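Local coordinates for protein cortical-lytic enzyme (Clostridium perfringens, PDB 5JIP) that probably hydrolyses spore-cortex peptidoglycan as a muramidase of glycoside hydrolase family 25 during germination, at residues W196-G208 / V217-L229. Residues are numbered along the deposited sequence; the frame is centred on the assembly and turned at random.
With MG (magnesium ion), chain E.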
loop_
_atom_site.group_PDB
_atom_site.type_symbol
_atom_site.label_atom_id
_atom_site.label_comp_id
_atom_site.label_asym_id
_atom_site.label_seq_id
_atom_site.Cartn_x
_atom_site.Cartn_y
_atom_site.Cartn_z
ATOM N N TRP A 196 2.575 -11.446 15.895
ATOM C CA TRP A 196 2.927 -10.129 15.397
ATOM C C TRP A 196 4.302 -10.165 14.755
ATOM O O TRP A 196 5.286 -10.551 15.398
ATOM C CB TRP A 196 2.911 -9.125 16.549
ATOM C CG TRP A 196 1.539 -8.569 16.842
ATOM C CD1 TRP A 196 0.801 -7.721 16.042
ATOM C CD2 TRP A 196 0.751 -8.782 18.023
ATOM N NE1 TRP A 196 -0.386 -7.416 16.650
ATOM C CE2 TRP A 196 -0.431 -8.035 17.877
ATOM C CE3 TRP A 196 0.943 -9.519 19.202
ATOM C CZ2 TRP A 196 -1.432 -8.037 18.840
ATOM C CZ3 TRP A 196 -0.048 -9.500 20.161
ATOM C CH2 TRP A 196 -1.220 -8.767 19.974
ATOM N N LYS A 197 4.372 -9.778 13.481
ATOM C CA LYS A 197 5.673 -9.690 12.815
ATOM C C LYS A 197 6.556 -8.620 13.436
ATOM O O LYS A 197 7.777 -8.773 13.493
ATOM C CB LYS A 197 5.506 -9.398 11.333
ATOM C CG LYS A 197 4.613 -10.371 10.589
ATOM C CD LYS A 197 5.260 -11.707 10.441
ATOM C CE LYS A 197 4.512 -12.560 9.410
ATOM N NZ LYS A 197 4.181 -11.791 8.134
ATOM N N ARG A 198 5.962 -7.519 13.879
ATOM C CA ARG A 198 6.716 -6.393 14.414
ATOM C C ARG A 198 5.924 -5.729 15.525
ATOM O O ARG A 198 4.690 -5.792 15.543
ATOM C CB ARG A 198 6.987 -5.329 13.342
ATOM C CG ARG A 198 7.917 -5.731 12.264
ATOM C CD ARG A 198 7.960 -4.656 11.180
ATOM N NE ARG A 198 8.359 -3.340 11.696
ATOM C CZ ARG A 198 9.599 -3.019 12.064
ATOM N NH1 ARG A 198 10.580 -3.925 12.000
ATOM N NH2 ARG A 198 9.859 -1.789 12.505
ATOM N N TRP A 199 6.645 -5.076 16.437
ATOM C CA TRP A 199 6.026 -4.083 17.299
ATOM C C TRP A 199 6.065 -2.718 16.634
ATOM O O TRP A 199 7.002 -2.368 15.911
ATOM C CB TRP A 199 6.668 -4.011 18.690
ATOM C CG TRP A 199 8.152 -3.793 18.827
ATOM C CD1 TRP A 199 9.092 -4.741 19.097
ATOM C CD2 TRP A 199 8.841 -2.536 18.855
ATOM N NE1 TRP A 199 10.334 -4.162 19.218
ATOM C CE2 TRP A 199 10.205 -2.808 19.075
ATOM C CE3 TRP A 199 8.451 -1.225 18.643
ATOM C CZ2 TRP A 199 11.154 -1.811 19.131
ATOM C CZ3 TRP A 199 9.405 -0.234 18.686
ATOM C CH2 TRP A 199 10.738 -0.528 18.917
ATOM N N THR A 200 5.001 -1.966 16.852
ATOM C CA THR A 200 4.932 -0.589 16.416
ATOM C C THR A 200 5.509 0.349 17.474
ATOM O O THR A 200 6.219 1.307 17.131
ATOM C CB THR A 200 3.471 -0.255 16.103
ATOM O OG1 THR A 200 3.050 -1.075 15.004
ATOM C CG2 THR A 200 3.278 1.191 15.787
ATOM N N MET A 201 5.199 0.103 18.753
ATOM C CA MET A 201 5.820 0.824 19.864
ATOM C C MET A 201 6.194 -0.168 20.951
ATOM O O MET A 201 5.612 -1.249 21.063
ATOM C CB MET A 201 4.896 1.893 20.434
ATOM C CG MET A 201 4.632 3.036 19.484
ATOM S SD MET A 201 3.581 4.362 20.189
ATOM C CE MET A 201 3.890 4.287 21.922
ATOM N N TRP A 202 7.194 0.211 21.728
ATOM C CA TRP A 202 7.716 -0.593 22.830
ATOM C C TRP A 202 7.815 0.300 24.061
ATOM O O TRP A 202 8.584 1.268 24.065
ATOM C CB TRP A 202 9.077 -1.180 22.462
ATOM C CG TRP A 202 9.865 -1.801 23.584
ATOM C CD1 TRP A 202 9.398 -2.296 24.762
ATOM C CD2 TRP A 202 11.295 -1.965 23.618
ATOM N NE1 TRP A 202 10.451 -2.789 25.528
ATOM C CE2 TRP A 202 11.623 -2.572 24.845
ATOM C CE3 TRP A 202 12.317 -1.664 22.719
ATOM C CZ2 TRP A 202 12.934 -2.884 25.187
ATOM C CZ3 TRP A 202 13.617 -1.965 23.068
ATOM C CH2 TRP A 202 13.914 -2.573 24.278
ATOM N N GLN A 203 6.994 0.005 25.072
ATOM C CA GLN A 203 7.073 0.664 26.369
ATOM C C GLN A 203 8.148 -0.058 27.170
ATOM O O GLN A 203 7.958 -1.216 27.561
ATOM C CB GLN A 203 5.738 0.601 27.096
ATOM C CG GLN A 203 5.662 1.522 28.300
ATOM C CD GLN A 203 4.347 1.355 28.994
ATOM O OE1 GLN A 203 4.094 0.331 29.614
ATOM N NE2 GLN A 203 3.487 2.367 28.885
ATOM N N PHE A 204 9.304 0.585 27.329
ATOM C CA PHE A 204 10.453 -0.077 27.936
ATOM C C PHE A 204 10.634 0.263 29.410
ATOM O O PHE A 204 11.435 -0.389 30.085
ATOM C CB PHE A 204 11.739 0.244 27.147
ATOM C CG PHE A 204 12.118 1.702 27.149
ATOM C CD1 PHE A 204 11.629 2.554 26.161
ATOM C CD2 PHE A 204 12.942 2.218 28.130
ATOM C CE1 PHE A 204 11.952 3.894 26.155
ATOM C CE2 PHE A 204 13.266 3.572 28.137
ATOM C CZ PHE A 204 12.761 4.409 27.154
ATOM N N THR A 205 9.895 1.235 29.945
ATOM C CA THR A 205 9.958 1.486 31.372
ATOM C C THR A 205 8.667 2.142 31.813
ATOM O O THR A 205 7.985 2.793 31.018
ATOM C CB THR A 205 11.146 2.381 31.735
ATOM O OG1 THR A 205 11.205 2.530 33.147
ATOM C CG2 THR A 205 11.000 3.735 31.101
ATOM N N ASP A 206 8.356 1.960 33.090
ATOM C CA ASP A 206 7.312 2.700 33.777
ATOM C C ASP A 206 7.888 3.689 34.780
ATOM O O ASP A 206 7.122 4.348 35.489
ATOM C CB ASP A 206 6.362 1.747 34.496
ATOM C CG ASP A 206 7.070 0.856 35.516
ATOM O OD1 ASP A 206 8.290 0.740 35.466
ATOM O OD2 ASP A 206 6.383 0.237 36.345
ATOM N N GLU A 207 9.208 3.821 34.831
ATOM C CA GLU A 207 9.897 4.585 35.862
ATOM C C GLU A 207 10.942 5.478 35.249
ATOM O O GLU A 207 12.003 5.720 35.833
ATOM C CB GLU A 207 10.557 3.661 36.878
ATOM C CG GLU A 207 9.615 2.833 37.639
ATOM C CD GLU A 207 10.302 2.043 38.727
ATOM O OE1 GLU A 207 11.474 1.643 38.543
ATOM O OE2 GLU A 207 9.658 1.852 39.772
ATOM N N GLY A 208 10.660 6.021 34.084
ATOM C CA GLY A 208 11.646 6.806 33.399
ATOM C C GLY A 208 11.747 8.214 33.950
ATOM O O GLY A 208 10.879 8.700 34.672
ATOM N N VAL A 217 7.908 8.183 34.781
ATOM C CA VAL A 217 6.978 8.252 33.670
ATOM C C VAL A 217 7.178 7.043 32.753
ATOM O O VAL A 217 8.285 6.502 32.642
ATOM C CB VAL A 217 7.161 9.610 32.931
ATOM C CG1 VAL A 217 8.567 9.725 32.330
ATOM C CG2 VAL A 217 6.093 9.812 31.869
ATOM N N ASP A 218 6.084 6.600 32.135
ATOM C CA ASP A 218 6.131 5.578 31.087
ATOM C C ASP A 218 6.811 6.151 29.851
ATOM O O ASP A 218 6.420 7.211 29.362
ATOM C CB ASP A 218 4.729 5.113 30.682
ATOM C CG ASP A 218 3.951 4.413 31.776
ATOM O OD1 ASP A 218 4.529 4.012 32.811
ATOM O OD2 ASP A 218 2.724 4.230 31.568
ATOM N N LEU A 219 7.820 5.461 29.341
ATOM C CA LEU A 219 8.523 5.903 28.142
ATOM C C LEU A 219 8.495 4.819 27.069
ATOM O O LEU A 219 8.492 3.615 27.361
ATOM C CB LEU A 219 9.956 6.274 28.443
ATOM C CG LEU A 219 10.130 7.450 29.429
ATOM C CD1 LEU A 219 11.598 7.637 29.726
ATOM C CD2 LEU A 219 9.471 8.735 28.886
ATOM N N ASN A 220 8.522 5.264 25.816
ATOM C CA ASN A 220 8.222 4.397 24.681
ATOM C C ASN A 220 9.133 4.694 23.507
ATOM O O ASN A 220 9.410 5.860 23.194
ATOM C CB ASN A 220 6.786 4.591 24.191
ATOM C CG ASN A 220 5.761 4.397 25.286
ATOM O OD1 ASN A 220 5.436 3.274 25.639
ATOM N ND2 ASN A 220 5.200 5.496 25.782
ATOM N N TRP A 221 9.559 3.631 22.839
ATOM C CA TRP A 221 10.118 3.726 21.503
ATOM C C TRP A 221 9.021 3.497 20.473
ATOM O O TRP A 221 8.155 2.627 20.640
ATOM C CB TRP A 221 11.237 2.699 21.282
ATOM C CG TRP A 221 12.377 2.804 22.238
ATOM C CD1 TRP A 221 12.742 1.878 23.164
ATOM C CD2 TRP A 221 13.296 3.905 22.378
ATOM N NE1 TRP A 221 13.837 2.311 23.864
ATOM C CE2 TRP A 221 14.194 3.561 23.416
ATOM C CE3 TRP A 221 13.458 5.126 21.720
ATOM C CZ2 TRP A 221 15.237 4.392 23.807
ATOM C CZ3 TRP A 221 14.489 5.980 22.125
ATOM C CH2 TRP A 221 15.374 5.598 23.153
ATOM N N GLY A 222 9.086 4.266 19.395
ATOM C CA GLY A 222 8.145 4.154 18.312
ATOM C C GLY A 222 8.809 3.843 16.982
ATOM O O GLY A 222 10.010 3.550 16.898
ATOM N N PRO A 223 8.019 3.921 15.911
ATOM C CA PRO A 223 8.545 3.723 14.557
ATOM C C PRO A 223 9.627 4.734 14.194
ATOM O O PRO A 223 9.795 5.775 14.823
ATOM C CB PRO A 223 7.308 3.904 13.662
ATOM C CG PRO A 223 6.131 3.818 14.572
ATOM C CD PRO A 223 6.597 4.283 15.908
ATOM N N ASN A 224 10.357 4.412 13.123
ATOM C CA ASN A 224 11.396 5.298 12.626
ATOM C C ASN A 224 10.853 6.646 12.194
ATOM O O ASN A 224 11.579 7.649 12.232
ATOM C CB ASN A 224 12.109 4.631 11.465
ATOM C CG ASN A 224 12.950 3.463 11.915
ATOM O OD1 ASN A 224 12.988 3.125 13.103
ATOM N ND2 ASN A 224 13.650 2.851 10.980
ATOM N N SER A 225 9.599 6.691 11.763
ATOM C CA SER A 225 8.949 7.930 11.383
ATOM C C SER A 225 7.668 8.128 12.173
ATOM O O SER A 225 6.869 7.204 12.321
ATOM C CB SER A 225 8.606 7.946 9.903
ATOM O OG SER A 225 7.930 9.146 9.597
ATOM N N ILE A 226 7.463 9.364 12.629
ATOM C CA ILE A 226 6.212 9.726 13.289
ATOM C C ILE A 226 5.028 9.466 12.360
ATOM O O ILE A 226 3.911 9.211 12.816
ATOM C CB ILE A 226 6.274 11.196 13.753
ATOM C CG1 ILE A 226 5.016 11.564 14.521
ATOM C CG2 ILE A 226 6.436 12.139 12.580
ATOM C CD1 ILE A 226 4.929 10.854 15.899
ATOM N N ASP A 227 5.253 9.537 11.047
ATOM C CA ASP A 227 4.189 9.301 10.086
ATOM C C ASP A 227 3.572 7.917 10.259
ATOM O O ASP A 227 2.369 7.746 10.027
ATOM C CB ASP A 227 4.723 9.459 8.653
ATOM C CG ASP A 227 5.301 10.845 8.362
ATOM O OD1 ASP A 227 4.945 11.799 9.038
ATOM O OD2 ASP A 227 6.116 10.959 7.417
ATOM N N SER A 228 4.355 6.945 10.731
ATOM C CA SER A 228 3.862 5.577 10.876
ATOM C C SER A 228 2.890 5.419 12.048
ATOM O O SER A 228 2.294 4.359 12.188
ATOM C CB SER A 228 5.030 4.621 11.045
ATOM O OG SER A 228 5.792 4.584 9.842
ATOM N N LEU A 229 2.752 6.432 12.900
ATOM C CA LEU A 229 1.742 6.426 13.950
ATOM C C LEU A 229 0.485 7.194 13.567
ATOM O O LEU A 229 -0.541 7.059 14.262
ATOM C CB LEU A 229 2.316 7.041 15.242
ATOM C CG LEU A 229 3.457 6.277 15.930
ATOM C CD1 LEU A 229 3.949 7.047 17.148
ATOM C CD2 LEU A 229 2.992 4.856 16.319
HETATM MG MG MG E . 0.767 6.886 8.853
HETATM O O HOH W 1 0.370 5.309 10.188
HETATM O O HOH W 2 1.012 8.495 7.478
#
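Trp-202 N donates a 2.8 Å hydrogen bond to Trp-221 O, in the carbonyl plane, and Met-201 CA adds a CA-H...O contact to the same oxygen at 3.1 Å. Trp-221 N returns the bond to Trp-202 O, closing an antiparallel hydrogen-bonded pair. Further along, a beta bulge between Gln-203 and Thr-205 makes Leu-219 O receive Phe-204 N while Leu-219 N donates to Thr-205 O; a second bulge precedes the pair of Gly-208 and Val-217. The hairpin closes the family 25 barrel: 201-208 continues the parallel run from strand 175-178, and 217-221 lies antiparallel to the first strand, 15-19. On one side, a chi1 of 63° holds the Phe-204 ring in an offset stack on the five-membered ring of Trp-221, planes 19° apart and centroids separated by 4.2 Å. Trp-202 meets the same indole obliquely, CE3 lying 3.6 Å from Trp-221 CD1. Gln-203 and Asn-220 run alongside each other on the other face; Tyr-180 and Tyr-149 bond Gln-203 OE1, whereas Trp-176 and Asp-18 hold the Asn-220 amide. Beyond the strands, Leu-229 and Thr-200 pass in opposite directions, CD2 touching CG2 at 3.7 Å; Asp-227 O binds magnesium with Met-230, Asp-258, Asp-304 and two waters.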